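Local coordinates for protein carbamate kinase (PDB 4AXS) that probably acts as a carbamate kinase of the amino acid kinase family, an enzyme of the arginine deiminase pathway, at residues K267-N279 and A321-A332. Sequence-based numbering, arbitrary orientation.
Sequences KALKTVDVKALNN and ALKGLSGTKIIA
The carbonyls of Leu269 and Lys270 are the flat groups here, and they are met in different ways: above the plane of the first stands the hydroxyl of Thr328, its OG1 2.6 Å from Leu269 O and 35° out of plane. With chi1 at -64°, Thr328 turns OG1 beside its own backbone N and sends CG2 to the CB of Leu269, 3.7 Å away. The carbonyl of Lys270 is met end-on instead: Lys329 N gives a hydrogen bond of 2.6 Å to Lys270 O, with a C=O...N angle of 163°, and Thr328 CA adds a CA-H...O contact to the same oxygen. A matching contact runs the other way, from Thr271 CA to Lys329 O (3.4 Å).

The two segments run parallel, Lys270 to Asp273 keeping step with Thr328 to Ile331. Beyond a less certain bond from Ile331 N to Val272 O, a single beta bridge pairs Asp273 with Ile331, and Val274 N reaches Ile331 O weakly. The side chains of Val272 and Ile330 lie alongside each other, pointing the same way, with 3.9 Å between Val272 CG1 and Ile330 CG1. Ala298 of helix 292-302 also packs on Ile330.

Asp273 is the N-cap of helix 274-282, its OD1 accepting from Ala276 N at 3.2 Å. The bridge residue is therefore also the cap, which places the helix start beside the C-terminal strand 328-330, an outermost strand of the five-stranded sheet, which bonds to strand 309-313 through Thr328 and Ile330. Since Thr328 OG1 donates to Leu269 O while also hydrogen-bonded to Val257 N, this buried hydroxyl has both its donor and acceptor roles used, joining the sheet edge to the 258-259/267-268 hairpin.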
# COMPACT_ATOMS: atom_id res chain seq x y z
N LYS A 267 -40.52 -9.83 3.26
CA LYS A 267 -40.24 -9.52 4.65
C LYS A 267 -38.81 -9.04 4.83
O LYS A 267 -37.89 -9.52 4.15
CB LYS A 267 -40.50 -10.74 5.54
CG LYS A 267 -41.96 -11.06 5.75
CD LYS A 267 -42.16 -12.31 6.61
CE LYS A 267 -43.65 -12.61 6.80
NZ LYS A 267 -43.86 -13.89 7.53
N ALA A 268 -38.64 -8.11 5.75
CA ALA A 268 -37.34 -7.58 6.13
C ALA A 268 -36.79 -8.37 7.31
O ALA A 268 -37.47 -8.57 8.31
CB ALA A 268 -37.45 -6.11 6.50
N LEU A 269 -35.54 -8.81 7.20
CA LEU A 269 -34.90 -9.52 8.29
C LEU A 269 -34.26 -8.53 9.26
O LEU A 269 -33.54 -7.62 8.85
CB LEU A 269 -33.85 -10.51 7.75
CG LEU A 269 -34.32 -11.38 6.59
CD1 LEU A 269 -33.23 -12.35 6.14
CD2 LEU A 269 -35.61 -12.12 6.95
N LYS A 270 -34.54 -8.69 10.55
CA LYS A 270 -34.01 -7.80 11.58
C LYS A 270 -32.92 -8.54 12.34
O LYS A 270 -31.75 -8.19 12.27
CB LYS A 270 -35.12 -7.37 12.53
CG LYS A 270 -36.43 -7.03 11.81
CD LYS A 270 -37.52 -6.65 12.80
CE LYS A 270 -38.72 -6.04 12.09
NZ LYS A 270 -39.32 -4.93 12.90
N THR A 271 -33.32 -9.57 13.08
CA THR A 271 -32.36 -10.55 13.55
C THR A 271 -32.59 -11.80 12.72
O THR A 271 -33.53 -11.86 11.92
CB THR A 271 -32.52 -10.83 15.05
OG1 THR A 271 -32.49 -9.59 15.77
CG2 THR A 271 -31.38 -11.69 15.55
N VAL A 272 -31.72 -12.80 12.87
CA VAL A 272 -31.83 -14.02 12.10
C VAL A 272 -30.64 -14.87 12.48
O VAL A 272 -29.73 -14.40 13.16
CB VAL A 272 -32.03 -13.73 10.60
CG1 VAL A 272 -30.74 -13.10 10.00
CG2 VAL A 272 -32.44 -14.99 9.86
N ASP A 273 -30.51 -16.04 11.92
CA ASP A 273 -29.45 -16.97 12.28
C ASP A 273 -29.13 -17.86 11.08
O ASP A 273 -29.80 -17.82 10.04
CB ASP A 273 -29.62 -17.84 13.53
CG ASP A 273 -30.92 -18.63 13.55
OD1 ASP A 273 -31.32 -19.25 12.52
OD2 ASP A 273 -31.55 -18.66 14.62
N VAL A 274 -28.09 -18.67 11.27
CA VAL A 274 -27.50 -19.48 10.22
C VAL A 274 -28.52 -20.49 9.72
O VAL A 274 -28.71 -20.65 8.51
CB VAL A 274 -26.24 -20.21 10.75
CG1 VAL A 274 -25.43 -20.82 9.62
CG2 VAL A 274 -25.40 -19.26 11.59
N LYS A 275 -29.16 -21.17 10.67
CA LYS A 275 -30.21 -22.14 10.36
C LYS A 275 -31.20 -21.60 9.33
O LYS A 275 -31.45 -22.25 8.31
CB LYS A 275 -30.95 -22.57 11.64
CG LYS A 275 -31.98 -23.67 11.43
CD LYS A 275 -32.84 -23.91 12.69
CE LYS A 275 -34.13 -24.68 12.33
NZ LYS A 275 -34.91 -25.12 13.53
N ALA A 276 -31.74 -20.41 9.57
CA ALA A 276 -32.73 -19.84 8.65
C ALA A 276 -32.08 -19.39 7.34
O ALA A 276 -32.60 -19.65 6.24
CB ALA A 276 -33.46 -18.68 9.30
N LEU A 277 -30.93 -18.71 7.45
CA LEU A 277 -30.21 -18.26 6.26
C LEU A 277 -29.95 -19.42 5.33
O LEU A 277 -30.05 -19.28 4.11
CB LEU A 277 -28.92 -17.56 6.63
CG LEU A 277 -29.02 -16.04 6.82
CD1 LEU A 277 -30.14 -15.47 5.98
CD2 LEU A 277 -29.21 -15.68 8.26
N ASN A 278 -29.66 -20.57 5.89
CA ASN A 278 -29.47 -21.77 5.07
C ASN A 278 -30.69 -22.17 4.23
O ASN A 278 -30.56 -22.51 3.05
CB ASN A 278 -28.92 -22.93 5.92
CG ASN A 278 -27.42 -22.78 6.19
OD1 ASN A 278 -26.97 -22.85 7.34
ND2 ASN A 278 -26.65 -22.53 5.14
N ASN A 279 -31.88 -22.10 4.83
CA ASN A 279 -33.11 -22.31 4.07
C ASN A 279 -33.34 -21.20 3.05
O ASN A 279 -33.56 -21.47 1.87
CB ASN A 279 -34.30 -22.43 5.02
CG ASN A 279 -34.16 -23.59 5.97
OD1 ASN A 279 -33.75 -24.68 5.56
ND2 ASN A 279 -34.49 -23.37 7.24
N ALA A 321 -27.82 1.14 13.19
CA ALA A 321 -27.75 -0.28 12.90
C ALA A 321 -27.11 -1.05 14.04
O ALA A 321 -27.50 -2.19 14.33
CB ALA A 321 -26.99 -0.52 11.61
N LEU A 322 -26.12 -0.43 14.68
CA LEU A 322 -25.42 -1.06 15.79
C LEU A 322 -26.28 -1.17 17.04
O LEU A 322 -25.83 -1.70 18.06
CB LEU A 322 -24.14 -0.30 16.10
CG LEU A 322 -23.02 -0.60 15.12
CD1 LEU A 322 -22.42 0.70 14.62
CD2 LEU A 322 -21.97 -1.51 15.77
N LYS A 323 -27.50 -0.67 16.95
CA LYS A 323 -28.44 -0.74 18.06
C LYS A 323 -29.81 -1.27 17.64
O LYS A 323 -30.84 -0.79 18.11
CB LYS A 323 -28.57 0.63 18.74
CG LYS A 323 -27.43 0.88 19.71
CD LYS A 323 -27.14 -0.39 20.50
CE LYS A 323 -26.05 -0.21 21.53
NZ LYS A 323 -25.87 -1.46 22.32
N GLY A 324 -29.80 -2.26 16.75
CA GLY A 324 -31.02 -2.93 16.34
C GLY A 324 -31.97 -2.07 15.53
O GLY A 324 -32.86 -2.59 14.85
N LEU A 325 -31.77 -0.76 15.58
CA LEU A 325 -32.71 0.18 14.98
C LEU A 325 -32.72 0.13 13.45
O LEU A 325 -33.67 0.61 12.83
CB LEU A 325 -32.43 1.61 15.46
CG LEU A 325 -32.31 1.83 16.97
CD1 LEU A 325 -32.53 3.30 17.32
CD2 LEU A 325 -33.28 0.94 17.74
N SER A 326 -31.68 -0.42 12.84
CA SER A 326 -31.69 -0.64 11.40
C SER A 326 -30.86 -1.85 11.01
O SER A 326 -30.21 -2.48 11.86
CB SER A 326 -31.26 0.61 10.63
OG SER A 326 -31.69 0.57 9.27
N GLY A 327 -30.90 -2.20 9.73
CA GLY A 327 -30.08 -3.29 9.23
C GLY A 327 -30.44 -4.67 9.78
O GLY A 327 -31.34 -4.82 10.62
N THR A 328 -29.72 -5.67 9.29
CA THR A 328 -30.05 -7.06 9.58
C THR A 328 -28.94 -7.71 10.38
O THR A 328 -27.83 -7.90 9.86
CB THR A 328 -30.23 -7.86 8.28
OG1 THR A 328 -31.36 -7.35 7.55
CG2 THR A 328 -30.43 -9.33 8.60
N LYS A 329 -29.22 -8.05 11.63
CA LYS A 329 -28.24 -8.71 12.48
C LYS A 329 -28.23 -10.21 12.21
O LYS A 329 -29.29 -10.83 12.08
CB LYS A 329 -28.55 -8.44 13.95
CG LYS A 329 -27.48 -8.89 14.93
CD LYS A 329 -28.09 -9.18 16.29
CE LYS A 329 -27.13 -8.84 17.43
NZ LYS A 329 -27.45 -7.52 18.08
N ILE A 330 -27.04 -10.78 12.10
CA ILE A 330 -26.88 -12.21 11.84
C ILE A 330 -26.17 -12.89 13.00
O ILE A 330 -25.16 -12.39 13.50
CB ILE A 330 -26.08 -12.48 10.53
CG1 ILE A 330 -26.97 -12.22 9.31
CG2 ILE A 330 -25.59 -13.91 10.49
CD1 ILE A 330 -26.22 -11.82 8.07
N ILE A 331 -26.71 -14.03 13.45
CA ILE A 331 -26.14 -14.72 14.60
C ILE A 331 -25.97 -16.21 14.39
O ILE A 331 -26.54 -16.78 13.45
CB ILE A 331 -26.97 -14.48 15.88
CG1 ILE A 331 -28.42 -14.91 15.66
CG2 ILE A 331 -26.91 -13.00 16.29
CD1 ILE A 331 -29.14 -15.23 16.94
N ALA A 332 -25.19 -16.84 15.26
CA ALA A 332 -24.93 -18.27 15.16
C ALA A 332 -26.22 -19.06 15.01
O ALA A 332 -26.99 -19.17 15.97
CB ALA A 332 -24.15 -18.76 16.38